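PDB 1J7X: interphotoreceptor retinoid-binding protein from Xenopus laevis, which probably binds retinoids and carries them through the interphotoreceptor matrix of the retina, the crystallised chain being one functional unit of that carrier. Local coordinates for residues I172-L177 with D186-H191; L160-F165 with E218-L223; A117-I122 with S154-P159; L166-K171 with G196-S201. All coordinates share one frame; numbering follows the deposited sequence.

Contact 1. Residues I172-L177 with D186-H191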
loop_
_atom_site.group_PDB
_atom_site.type_symbol
_atom_site.label_atom_id
_atom_site.label_comp_id
_atom_site.label_asym_id
_atom_site.label_seq_id
_atom_site.Cartn_x
_atom_site.Cartn_y
_atom_site.Cartn_z
ATOM N N ILE A 172 13.827 -9.179 -9.967
ATOM C CA ILE A 172 13.968 -8.695 -8.603
ATOM C C ILE A 172 12.772 -9.101 -7.784
ATOM O O ILE A 172 11.647 -8.815 -8.108
ATOM C CB ILE A 172 14.052 -7.189 -8.631
ATOM C CG1 ILE A 172 15.215 -6.770 -9.520
ATOM C CG2 ILE A 172 14.181 -6.651 -7.200
ATOM C CD1 ILE A 172 16.587 -7.238 -8.982
ATOM N N HIS A 173 13.014 -9.683 -6.628
ATOM C CA HIS A 173 11.906 -10.073 -5.800
ATOM C C HIS A 173 11.417 -8.751 -5.152
ATOM O O HIS A 173 12.200 -7.972 -4.700
ATOM C CB HIS A 173 12.411 -10.970 -4.667
ATOM C CG HIS A 173 11.421 -11.190 -3.564
ATOM N ND1 HIS A 173 10.218 -11.811 -3.728
ATOM C CD2 HIS A 173 11.551 -10.966 -2.238
ATOM C CE1 HIS A 173 9.618 -11.929 -2.543
ATOM N NE2 HIS A 173 10.407 -11.425 -1.635
ATOM N N LEU A 174 10.149 -8.560 -5.176
ATOM C CA LEU A 174 9.585 -7.300 -4.606
ATOM C C LEU A 174 9.031 -7.562 -3.229
ATOM O O LEU A 174 9.313 -6.822 -2.298
ATOM C CB LEU A 174 8.502 -6.802 -5.527
ATOM C CG LEU A 174 9.033 -6.493 -6.910
ATOM C CD1 LEU A 174 7.776 -6.081 -7.807
ATOM C CD2 LEU A 174 10.087 -5.514 -6.963
ATOM N N PHE A 175 8.203 -8.549 -3.102
ATOM C CA PHE A 175 7.586 -8.928 -1.841
ATOM C C PHE A 175 6.929 -10.283 -2.061
ATOM O O PHE A 175 6.876 -10.798 -3.192
ATOM C CB PHE A 175 6.499 -7.912 -1.379
ATOM C CG PHE A 175 5.360 -7.712 -2.398
ATOM C CD1 PHE A 175 5.526 -6.847 -3.427
ATOM C CD2 PHE A 175 4.188 -8.420 -2.296
ATOM C CE1 PHE A 175 4.481 -6.672 -4.419
ATOM C CE2 PHE A 175 3.097 -8.230 -3.171
ATOM C CZ PHE A 175 3.225 -7.374 -4.219
ATOM N N THR A 176 6.488 -10.901 -0.986
ATOM C CA THR A 176 5.798 -12.093 -0.974
ATOM C C THR A 176 4.529 -11.939 -0.181
ATOM O O THR A 176 4.587 -11.335 0.869
ATOM C CB THR A 176 6.677 -13.234 -0.288
ATOM O OG1 THR A 176 7.792 -13.469 -1.140
ATOM C CG2 THR A 176 5.966 -14.515 -0.246
ATOM N N LEU A 177 3.430 -12.418 -0.719
ATOM C CA LEU A 177 2.163 -12.366 -0.085
ATOM C C LEU A 177 1.875 -13.719 0.488
ATOM O O LEU A 177 2.172 -14.754 -0.156
ATOM C CB LEU A 177 1.066 -12.022 -1.075
ATOM C CG LEU A 177 1.003 -10.570 -1.490
ATOM C CD1 LEU A 177 -0.314 -10.297 -2.111
ATOM C CD2 LEU A 177 1.217 -9.599 -0.329
ATOM N N ASP A 186 2.674 -16.396 -2.426
ATOM C CA ASP A 186 3.060 -15.981 -3.777
ATOM C C ASP A 186 4.152 -14.944 -3.804
ATOM O O ASP A 186 4.053 -13.868 -3.186
ATOM C CB ASP A 186 1.836 -15.464 -4.507
ATOM C CG ASP A 186 0.795 -16.531 -4.706
ATOM O OD1 ASP A 186 1.081 -17.599 -5.321
ATOM O OD2 ASP A 186 -0.371 -16.425 -4.275
ATOM N N GLU A 187 5.257 -15.272 -4.449
ATOM C CA GLU A 187 6.354 -14.380 -4.543
ATOM C C GLU A 187 6.101 -13.471 -5.757
ATOM O O GLU A 187 5.745 -13.938 -6.803
ATOM C CB GLU A 187 7.684 -15.071 -4.727
ATOM C CG GLU A 187 8.057 -15.921 -3.547
ATOM C CD GLU A 187 7.739 -17.309 -3.815
ATOM O OE1 GLU A 187 6.627 -17.615 -4.307
ATOM O OE2 GLU A 187 8.649 -18.056 -3.523
ATOM N N VAL A 188 6.256 -12.188 -5.531
ATOM C CA VAL A 188 6.021 -11.169 -6.545
ATOM C C VAL A 188 7.301 -10.597 -7.012
ATOM O O VAL A 188 8.127 -10.111 -6.287
ATOM C CB VAL A 188 4.973 -10.081 -6.064
ATOM C CG1 VAL A 188 4.714 -9.116 -7.222
ATOM C CG2 VAL A 188 3.736 -10.722 -5.561
ATOM N N TYR A 189 7.524 -10.654 -8.327
ATOM C CA TYR A 189 8.696 -10.192 -8.921
ATOM C C TYR A 189 8.402 -9.056 -9.934
ATOM O O TYR A 189 7.314 -8.993 -10.376
ATOM C CB TYR A 189 9.402 -11.337 -9.740
ATOM C CG TYR A 189 9.864 -12.478 -8.845
ATOM C CD1 TYR A 189 11.030 -12.429 -8.157
ATOM C CD2 TYR A 189 9.044 -13.567 -8.676
ATOM C CE1 TYR A 189 11.368 -13.482 -7.329
ATOM C CE2 TYR A 189 9.432 -14.577 -7.839
ATOM C CZ TYR A 189 10.560 -14.491 -7.216
ATOM O OH TYR A 189 10.848 -15.567 -6.317
ATOM N N SER A 190 9.438 -8.340 -10.249
ATOM C CA SER A 190 9.481 -7.314 -11.248
ATOM C C SER A 190 9.392 -8.009 -12.589
ATOM O O SER A 190 9.646 -9.175 -12.714
ATOM C CB SER A 190 10.763 -6.496 -11.163
ATOM O OG SER A 190 11.928 -7.209 -11.367
ATOM N N HIS A 191 9.052 -7.264 -13.605
ATOM C CA HIS A 191 9.028 -7.754 -14.990
ATOM C C HIS A 191 10.363 -7.600 -15.695
ATOM O O HIS A 191 10.993 -6.576 -15.568
ATOM C CB HIS A 191 7.937 -7.024 -15.775
ATOM C CG HIS A 191 6.569 -7.527 -15.485
ATOM N ND1 HIS A 191 5.887 -8.360 -16.369
ATOM C CD2 HIS A 191 5.805 -7.482 -14.346
ATOM C CE1 HIS A 191 4.763 -8.771 -15.799
ATOM N NE2 HIS A 191 4.676 -8.219 -14.585
#

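Contact 2. Residues L160-F165 with E218-L223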
loop_
_atom_site.group_PDB
_atom_site.type_symbol
_atom_site.label_atom_id
_atom_site.label_comp_id
_atom_site.label_asym_id
_atom_site.label_seq_id
_atom_site.Cartn_x
_atom_site.Cartn_y
_atom_site.Cartn_z
ATOM N N LEU A 160 4.662 -3.935 -12.294
ATOM C CA LEU A 160 4.979 -3.420 -13.611
ATOM C C LEU A 160 5.538 -2.038 -13.501
ATOM O O LEU A 160 6.570 -1.732 -14.086
ATOM C CB LEU A 160 3.714 -3.472 -14.499
ATOM C CG LEU A 160 3.996 -2.886 -15.921
ATOM C CD1 LEU A 160 5.070 -3.708 -16.567
ATOM C CD2 LEU A 160 2.714 -2.912 -16.780
ATOM N N LEU A 161 4.878 -1.155 -12.746
ATOM C CA LEU A 161 5.409 0.184 -12.586
ATOM C C LEU A 161 6.780 0.198 -11.980
ATOM O O LEU A 161 7.671 0.919 -12.375
ATOM C CB LEU A 161 4.441 1.059 -11.788
ATOM C CG LEU A 161 4.911 2.448 -11.455
ATOM C CD1 LEU A 161 5.141 3.206 -12.692
ATOM C CD2 LEU A 161 3.933 3.292 -10.594
ATOM N N LEU A 162 6.959 -0.564 -10.922
ATOM C CA LEU A 162 8.198 -0.595 -10.243
ATOM C C LEU A 162 9.344 -0.962 -11.197
ATOM O O LEU A 162 10.451 -0.459 -11.085
ATOM C CB LEU A 162 8.093 -1.593 -9.141
ATOM C CG LEU A 162 7.380 -1.198 -7.860
ATOM C CD1 LEU A 162 7.177 -2.457 -6.972
ATOM C CD2 LEU A 162 8.114 -0.188 -7.097
ATOM N N SER A 163 9.029 -1.823 -12.149
ATOM C CA SER A 163 10.016 -2.359 -13.132
ATOM C C SER A 163 10.636 -1.314 -13.981
ATOM O O SER A 163 11.735 -1.510 -14.492
ATOM C CB SER A 163 9.391 -3.432 -13.965
ATOM O OG SER A 163 8.905 -4.541 -13.159
ATOM N N TYR A 164 10.017 -0.152 -14.076
ATOM C CA TYR A 164 10.645 0.967 -14.796
ATOM C C TYR A 164 11.804 1.599 -14.049
ATOM O O TYR A 164 12.527 2.447 -14.611
ATOM C CB TYR A 164 9.582 2.055 -15.172
ATOM C CG TYR A 164 8.667 1.644 -16.289
ATOM C CD1 TYR A 164 7.539 0.860 -16.070
ATOM C CD2 TYR A 164 8.821 2.149 -17.537
ATOM C CE1 TYR A 164 6.698 0.422 -17.069
ATOM C CE2 TYR A 164 8.025 1.671 -18.593
ATOM C CZ TYR A 164 6.951 0.878 -18.362
ATOM O OH TYR A 164 6.125 0.492 -19.412
ATOM N N PHE A 165 11.970 1.222 -12.794
ATOM C CA PHE A 165 13.037 1.789 -11.965
ATOM C C PHE A 165 14.073 0.771 -11.558
ATOM O O PHE A 165 14.900 1.046 -10.679
ATOM C CB PHE A 165 12.414 2.475 -10.773
ATOM C CG PHE A 165 11.470 3.534 -11.134
ATOM C CD1 PHE A 165 11.890 4.786 -11.532
ATOM C CD2 PHE A 165 10.160 3.289 -11.177
ATOM C CE1 PHE A 165 10.962 5.719 -11.889
ATOM C CE2 PHE A 165 9.216 4.168 -11.615
ATOM C CZ PHE A 165 9.612 5.431 -11.958
ATOM N N GLU A 218 0.519 3.512 -1.525
ATOM C CA GLU A 218 1.343 3.214 -0.342
ATOM C C GLU A 218 2.301 2.024 -0.590
ATOM O O GLU A 218 3.439 2.072 -0.275
ATOM C CB GLU A 218 0.408 2.921 0.854
ATOM C CG GLU A 218 -0.472 4.088 1.280
ATOM C CD GLU A 218 -1.310 3.772 2.552
ATOM O OE1 GLU A 218 -0.698 3.794 3.726
ATOM O OE2 GLU A 218 -2.506 3.435 2.428
ATOM N N GLU A 219 1.742 1.021 -1.283
ATOM C CA GLU A 219 2.526 -0.161 -1.639
ATOM C C GLU A 219 3.646 0.192 -2.496
ATOM O O GLU A 219 4.784 -0.225 -2.266
ATOM C CB GLU A 219 1.688 -1.236 -2.270
ATOM C CG GLU A 219 0.865 -2.012 -1.264
ATOM C CD GLU A 219 0.043 -3.193 -1.895
ATOM O OE1 GLU A 219 0.513 -3.760 -2.902
ATOM O OE2 GLU A 219 -1.064 -3.504 -1.303
ATOM N N PHE A 220 3.370 1.056 -3.479
ATOM C CA PHE A 220 4.447 1.555 -4.421
ATOM C C PHE A 220 5.509 2.292 -3.693
ATOM O O PHE A 220 6.753 2.027 -3.871
ATOM C CB PHE A 220 3.855 2.402 -5.576
ATOM C CG PHE A 220 4.870 2.913 -6.500
ATOM C CD1 PHE A 220 5.321 2.177 -7.519
ATOM C CD2 PHE A 220 5.370 4.223 -6.369
ATOM C CE1 PHE A 220 6.415 2.676 -8.309
ATOM C CE2 PHE A 220 6.287 4.698 -7.192
ATOM C CZ PHE A 220 6.816 3.942 -8.160
ATOM N N ALA A 221 5.076 3.239 -2.844
ATOM C CA ALA A 221 6.028 4.048 -2.055
ATOM C C ALA A 221 6.875 3.132 -1.091
ATOM O O ALA A 221 8.119 3.243 -0.938
ATOM C CB ALA A 221 5.343 5.139 -1.210
ATOM N N TYR A 222 6.122 2.288 -0.425
ATOM C CA TYR A 222 6.788 1.332 0.539
ATOM C C TYR A 222 7.878 0.486 -0.151
ATOM O O TYR A 222 9.036 0.395 0.307
ATOM C CB TYR A 222 5.753 0.446 1.216
ATOM C CG TYR A 222 6.372 -0.469 2.227
ATOM C CD1 TYR A 222 6.704 -0.035 3.499
ATOM C CD2 TYR A 222 6.716 -1.755 1.841
ATOM C CE1 TYR A 222 7.366 -0.951 4.420
ATOM C CE2 TYR A 222 7.414 -2.630 2.735
ATOM C CZ TYR A 222 7.684 -2.202 4.028
ATOM O OH TYR A 222 8.337 -3.032 4.906
ATOM N N LEU A 223 7.469 -0.064 -1.296
ATOM C CA LEU A 223 8.374 -0.903 -2.092
ATOM C C LEU A 223 9.556 -0.176 -2.652
ATOM O O LEU A 223 10.746 -0.654 -2.568
ATOM C CB LEU A 223 7.586 -1.649 -3.172
ATOM C CG LEU A 223 6.708 -2.707 -2.569
ATOM C CD1 LEU A 223 5.866 -3.244 -3.693
ATOM C CD2 LEU A 223 7.541 -3.910 -1.908
#

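Contact 3. Residues A117-I122 with S154-P159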
loop_
_atom_site.group_PDB
_atom_site.type_symbol
_atom_site.label_atom_id
_atom_site.label_comp_id
_atom_site.label_asym_id
_atom_site.label_seq_id
_atom_site.Cartn_x
_atom_site.Cartn_y
_atom_site.Cartn_z
ATOM N N ALA A 117 -4.567 2.381 -11.655
ATOM C CA ALA A 117 -5.567 1.547 -12.309
ATOM C C ALA A 117 -5.095 0.079 -12.357
ATOM O O ALA A 117 -3.926 -0.190 -12.183
ATOM C CB ALA A 117 -5.738 2.049 -13.684
ATOM N N ASP A 118 -6.038 -0.807 -12.582
ATOM C CA ASP A 118 -5.776 -2.215 -12.661
ATOM C C ASP A 118 -4.794 -2.470 -13.846
ATOM O O ASP A 118 -4.771 -1.709 -14.826
ATOM C CB ASP A 118 -7.074 -2.999 -12.919
ATOM C CG ASP A 118 -6.842 -4.482 -12.918
ATOM O OD1 ASP A 118 -6.673 -5.060 -11.823
ATOM O OD2 ASP A 118 -6.700 -5.077 -14.012
ATOM N N VAL A 119 -4.026 -3.534 -13.708
ATOM C CA VAL A 119 -3.065 -3.824 -14.749
ATOM C C VAL A 119 -3.758 -4.000 -16.148
ATOM O O VAL A 119 -3.121 -3.811 -17.185
ATOM C CB VAL A 119 -2.121 -4.981 -14.356
ATOM C CG1 VAL A 119 -2.849 -6.300 -14.382
ATOM C CG2 VAL A 119 -0.865 -4.980 -15.236
ATOM N N SER A 120 -5.055 -4.383 -16.136
ATOM C CA SER A 120 -5.733 -4.587 -17.429
ATOM C C SER A 120 -5.897 -3.259 -18.169
ATOM O O SER A 120 -5.906 -3.236 -19.396
ATOM C CB SER A 120 -7.016 -5.344 -17.243
ATOM O OG SER A 120 -7.953 -4.648 -16.433
ATOM N N VAL A 121 -6.029 -2.172 -17.406
ATOM C CA VAL A 121 -6.147 -0.853 -17.906
ATOM C C VAL A 121 -4.823 -0.346 -18.368
ATOM O O VAL A 121 -4.679 0.190 -19.492
ATOM C CB VAL A 121 -6.789 0.048 -16.904
ATOM C CG1 VAL A 121 -6.758 1.506 -17.423
ATOM C CG2 VAL A 121 -8.264 -0.452 -16.582
ATOM N N ILE A 122 -3.783 -0.534 -17.540
ATOM C CA ILE A 122 -2.482 -0.094 -17.885
ATOM C C ILE A 122 -2.004 -0.731 -19.147
ATOM O O ILE A 122 -1.303 -0.098 -19.931
ATOM C CB ILE A 122 -1.390 -0.295 -16.794
ATOM C CG1 ILE A 122 -1.764 0.452 -15.523
ATOM C CG2 ILE A 122 0.021 0.120 -17.268
ATOM C CD1 ILE A 122 -1.819 1.989 -15.727
ATOM N N SER A 154 -6.325 -0.538 -7.262
ATOM C CA SER A 154 -5.841 -1.893 -7.346
ATOM C C SER A 154 -4.312 -1.890 -7.361
ATOM O O SER A 154 -3.687 -0.939 -7.901
ATOM C CB SER A 154 -6.303 -2.483 -8.670
ATOM O OG SER A 154 -5.547 -3.689 -8.949
ATOM N N SER A 155 -3.709 -2.918 -6.762
ATOM C CA SER A 155 -2.242 -3.042 -6.729
ATOM C C SER A 155 -1.749 -3.869 -7.885
ATOM O O SER A 155 -0.562 -4.137 -7.955
ATOM C CB SER A 155 -1.727 -3.660 -5.375
ATOM O OG SER A 155 -2.225 -2.782 -4.372
ATOM N N THR A 156 -2.633 -4.327 -8.745
ATOM C CA THR A 156 -2.197 -5.268 -9.834
ATOM C C THR A 156 -1.113 -4.767 -10.773
ATOM O O THR A 156 -0.324 -5.533 -11.257
ATOM C CB THR A 156 -3.408 -5.762 -10.697
ATOM O OG1 THR A 156 -4.096 -4.666 -11.330
ATOM C CG2 THR A 156 -4.447 -6.503 -9.839
ATOM N N ALA A 157 -1.025 -3.444 -10.946
ATOM C CA ALA A 157 0.040 -2.852 -11.806
ATOM C C ALA A 157 1.246 -2.369 -11.064
ATOM O O ALA A 157 2.159 -1.890 -11.657
ATOM C CB ALA A 157 -0.505 -1.721 -12.606
ATOM N N VAL A 158 1.313 -2.549 -9.722
ATOM C CA VAL A 158 2.468 -2.084 -9.010
ATOM C C VAL A 158 3.781 -2.714 -9.443
ATOM O O VAL A 158 4.778 -2.038 -9.579
ATOM C CB VAL A 158 2.175 -2.157 -7.515
ATOM C CG1 VAL A 158 3.339 -1.807 -6.691
ATOM C CG2 VAL A 158 1.064 -1.148 -7.116
ATOM N N PRO A 159 3.822 -4.049 -9.595
ATOM C CA PRO A 159 5.061 -4.642 -10.036
ATOM C C PRO A 159 5.561 -4.107 -11.364
ATOM O O PRO A 159 6.734 -3.840 -11.550
ATOM C CB PRO A 159 4.746 -6.158 -10.063
ATOM C CG PRO A 159 3.610 -6.287 -9.005
ATOM C CD PRO A 159 2.766 -5.004 -9.199
HETATM O O HOH W 1 -2.317 -1.069 -10.203
#

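Contact 4. Residues L166-K171 with G196-S201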
loop_
_atom_site.group_PDB
_atom_site.type_symbol
_atom_site.label_atom_id
_atom_site.label_comp_id
_atom_site.label_asym_id
_atom_site.label_seq_id
_atom_site.Cartn_x
_atom_site.Cartn_y
_atom_site.Cartn_z
ATOM N N LEU A 166 14.071 -0.385 -12.229
ATOM C CA LEU A 166 15.015 -1.468 -11.872
ATOM C C LEU A 166 15.731 -1.916 -13.125
ATOM O O LEU A 166 15.446 -1.393 -14.163
ATOM C CB LEU A 166 14.295 -2.657 -11.334
ATOM C CG LEU A 166 13.481 -2.340 -10.100
ATOM C CD1 LEU A 166 12.573 -3.531 -9.782
ATOM C CD2 LEU A 166 14.386 -2.099 -8.927
ATOM N N ASP A 167 16.663 -2.861 -13.001
ATOM C CA ASP A 167 17.483 -3.367 -14.152
ATOM C C ASP A 167 16.692 -4.226 -15.114
ATOM O O ASP A 167 16.078 -5.181 -14.706
ATOM C CB ASP A 167 18.673 -4.187 -13.634
ATOM C CG ASP A 167 19.840 -3.316 -13.161
ATOM O OD1 ASP A 167 20.817 -3.897 -12.611
ATOM O OD2 ASP A 167 19.880 -2.055 -13.342
ATOM N N PRO A 168 16.724 -3.903 -16.393
ATOM C CA PRO A 168 15.994 -4.625 -17.438
ATOM C C PRO A 168 16.197 -6.120 -17.411
ATOM O O PRO A 168 15.344 -6.917 -17.829
ATOM C CB PRO A 168 16.614 -4.078 -18.689
ATOM C CG PRO A 168 16.934 -2.665 -18.317
ATOM C CD PRO A 168 17.510 -2.791 -16.951
ATOM N N GLU A 169 17.375 -6.518 -16.965
ATOM C CA GLU A 169 17.622 -7.949 -16.790
ATOM C C GLU A 169 18.137 -8.219 -15.401
ATOM O O GLU A 169 19.360 -8.111 -15.166
ATOM C CB GLU A 169 18.633 -8.449 -17.806
ATOM C CG GLU A 169 18.202 -8.270 -19.254
ATOM C CD GLU A 169 16.884 -8.958 -19.581
ATOM O OE1 GLU A 169 16.809 -10.218 -19.455
ATOM O OE2 GLU A 169 15.938 -8.239 -19.985
ATOM N N THR A 170 17.202 -8.553 -14.491
ATOM C CA THR A 170 17.530 -8.813 -13.087
ATOM C C THR A 170 16.558 -9.767 -12.360
ATOM O O THR A 170 16.997 -10.562 -11.529
ATOM C CB THR A 170 17.614 -7.523 -12.326
ATOM N N LYS A 171 15.257 -9.693 -12.648
ATOM C CA LYS A 171 14.281 -10.519 -11.936
ATOM C C LYS A 171 14.448 -10.246 -10.420
ATOM O O LYS A 171 15.201 -10.927 -9.729
ATOM C CB LYS A 171 14.496 -11.978 -12.265
ATOM N N GLY A 196 8.447 0.766 -23.412
ATOM C CA GLY A 196 8.954 2.134 -23.303
ATOM C C GLY A 196 10.226 2.086 -22.494
ATOM O O GLY A 196 10.610 1.016 -22.038
ATOM N N LYS A 197 10.935 3.204 -22.412
ATOM C CA LYS A 197 12.266 3.236 -21.798
ATOM C C LYS A 197 12.185 3.237 -20.292
ATOM O O LYS A 197 11.505 4.052 -19.684
ATOM C CB LYS A 197 12.973 4.515 -22.174
ATOM C CG LYS A 197 13.385 4.574 -23.668
ATOM C CD LYS A 197 13.841 5.952 -24.052
ATOM C CE LYS A 197 14.216 6.012 -25.499
ATOM N NZ LYS A 197 14.329 7.466 -25.879
ATOM N N PRO A 198 12.800 2.267 -19.645
ATOM C CA PRO A 198 12.821 2.297 -18.183
ATOM C C PRO A 198 13.648 3.499 -17.748
ATOM O O PRO A 198 14.528 4.003 -18.480
ATOM C CB PRO A 198 13.501 0.943 -17.806
ATOM C CG PRO A 198 14.105 0.484 -18.923
ATOM C CD PRO A 198 13.317 0.982 -20.140
ATOM N N TYR A 199 13.294 4.052 -16.603
ATOM C CA TYR A 199 14.025 5.164 -16.064
ATOM C C TYR A 199 15.360 4.618 -15.577
ATOM O O TYR A 199 16.270 5.325 -15.438
ATOM C CB TYR A 199 13.315 5.805 -14.834
ATOM C CG TYR A 199 13.846 7.164 -14.518
ATOM C CD1 TYR A 199 13.830 8.163 -15.455
ATOM C CD2 TYR A 199 14.350 7.496 -13.290
ATOM C CE1 TYR A 199 14.298 9.430 -15.137
ATOM C CE2 TYR A 199 14.891 8.721 -13.020
ATOM C CZ TYR A 199 14.872 9.698 -13.944
ATOM O OH TYR A 199 15.277 11.054 -13.619
ATOM N N GLY A 200 15.412 3.346 -15.249
ATOM C CA GLY A 200 16.636 2.735 -14.835
ATOM C C GLY A 200 16.789 2.708 -13.293
ATOM O O GLY A 200 16.026 3.270 -12.549
ATOM N N SER A 201 17.882 2.117 -12.840
ATOM C CA SER A 201 18.137 2.001 -11.390
ATOM C C SER A 201 19.167 2.910 -10.789
ATOM O O SER A 201 19.340 2.885 -9.505
ATOM C CB SER A 201 18.561 0.568 -11.049
ATOM O OG SER A 201 19.849 0.296 -11.655
#

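Contact 1. Residues I172-L177 with D186-H191
The ring of Phe175 carries Val188 on one face: Val188 CB sits 3.8 Å from the ring centroid and only 15° off the ring normal, a CH-pi contact. Val188 CG2 lies over the rim of the same ring, 3.5 Å from CE2 of Phe175, and CG1 reaches past the rim near CE1. At the ring's edge, in its plane, lies Leu177 CG, and Phe263 of strand 254-265 stacks on the ring as well. Phe175 holds CG in the crowded place between its backbone N and carbonyl carbon (chi1 58°), and from there the ring runs alongside Val188, both pointing the same way. On the opposite face of the sheet the rings of His173 and Tyr189 cross obliquely, their centroids 5.7 Å apart, while Tyr189 CD1 comes within 3.4 Å of His173 CA. Thr176 and Glu187 continue this face, side by side.

The backbone pairing places two residues opposite Val188. Its carbonyl O accepts from Leu174 N at 2.8 Å, and its own N donates to Phe175 O, also at 2.8 Å, so two consecutive residues of 172-177 face this one residue. Further on, Leu177 N donates to Asp186 O at 2.9 Å. At the other end Ser190 grips Ile172 twice: its N bonds to the carbonyl O, and its OG accepts from Ile172 N at 3.1 Å. With the strands running antiparallel and the pairing slipping by one residue at Leu174 and Phe175, this is a beta hairpin carrying a classic beta bulge.

Contact 2. Residues L160-F165 with E218-L223
Phe220 leaves the helix with CG anti to the backbone N (chi1 179°), and this extended torsion carries the ring across to the segment 160-165. From CB and CG outward, the first ring atom to meet anything there is CD1, which finds two methyls: CD2 of Leu161 at 3.6 Å and CD2 of Leu162 at 3.7 Å. One atom further, CE1 is the most crowded point of the ring, with Leu161 CD2 3.4 Å away and Leu162 CD2 3.5 Å away. The tip, CZ, still touches the Leu161 methyl and also has Phe165 CE2 at 4.2 Å, lying at the edge of the Phe220 ring and near its plane.

Leu161 comes in over one ring face, crossing Phe220 at about a right angle; its CD2 is 3.8 Å from the ring centroid, 28° off the normal, in a CH-pi contact. Leu162 instead slides past the ring in the opposite direction. Its other methyl, CD1, meets CD1 of Leu223 at 3.6 Å, one helical turn beyond Phe220.

No hydrogen bond joins the two segments; the contact is entirely apolar and buried. It packs helix 158-163 against helix 216-226, with Ile145 of strand 142-146 touching both Phe220 and Phe165, and with Leu174 and Phe175 of strand 173-179 lying against Leu162 and Leu223.

Contact 3. Residues A117-I122 with S154-P159
Asp118 is the N-cap of helix 119-137, and the type I beta turn from Ser155 to Val158 leans against that helix start. The Asp118 carboxylate works on both sides. OD2 accepts from Ser120 N at 2.8 Å, the capping bond, and from Ser120 OG through its anti lone pair. OD1 accepts a hydrogen bond from Thr156 OG1 at 2.7 Å, met from well above the carboxylate plane. The same hydroxyl accepts from Val119 N at 2.6 Å with the N-H nearly in line (162°), so Thr156 OG1 bridges the carboxylate and the first N-H of the helix, donating to one and accepting from the other. With one backbone N-H and two hydroxyls donating to it at the N-terminal end of a helix, the carboxylate is probably stabilised in its charged form. An alanine at Asp118 would remove both carboxylate oxygens and would probably leave Ser120 N uncapped and Thr156 less firmly oriented.

One water ties the backbones together: it donates to Ala117 O and to Ser154 O, each at 2.7 Å, and accepts from Ala157 N at 2.8 Å. Beside this polar network the methyl CB of Ala157 rests 3.8 Å from Ile122 CG1.

Contact 4. Residues L166-K171 with G196-S201
Pro168 brings the outer corner of its ring up to that of Pro198, CG to CG at 4.3 Å, a light apolar touch tip to tip. The more specific part of the contact lies a residue back along the first segment. Asp167 starts with its CB turned away from 196-201, but with CG anti to its carbonyl carbon (chi1 -80°) the carboxylate reaches back, and OD2 accepts from Ser201 OG at 2.9 Å. The hydroxyl meets that oxygen from above the carboxylate plane, about 40° out of it. Ser201 holds OG in the crowded position between backbone N and carbonyl carbon (chi1 67°), which presents it to Asp167, while CB lies 4.2 Å from Leu166 CA. An alanine in place of Ser201 would take away the hydroxyl and with it the one hydrogen bond across the two segments, which would probably leave the Asp167 carboxylate less well fixed.

Leu166 lies against 196-201 with its backbone only; its side chain goes the other way, to Ile172 and Ser190 by the hairpin. Gly200, bonded through its backbone to that of Tyr164, has angles at which a side chain would collide with the carbonyl O of Tyr199, so glycine suits the position. Lys197 makes a salt bridge to Glu135 and Tyr199 OH a hydrogen bond to Thr140. Two loops thus meet at the surface through one hydroxyl-to-carboxylate bond, Ser201 packed on the Leu166 backbone and a loose proline pair, chemistry that implies a modest connection, with Asp167 probably remaining ionised at its exposed position.

Overall arrangement
All four contacts fall within the S41-family part of the chain. Contact 3 closes first; contact 2 then opens and encloses contact 4, which in turn encloses the hairpin of contact 1. Helix 158-163 is the common piece: contact 3 ties the turn leading into it to helix 119-137, contact 2 uses its body, and Pro159 and Leu162 reach the hairpin. Contact 2 is central, about 11 Å centre to centre from contacts 1 and 3 and about 12 Å from contact 4. Contacts 3 and 4 are farthest apart, about 18 Å, and do not touch. Contacts 1, 2 and 4 join hairpin, loops and helices beside the six-stranded mixed sheet, consistent with a ClpP/crotonase-like beta-beta-alpha spiral.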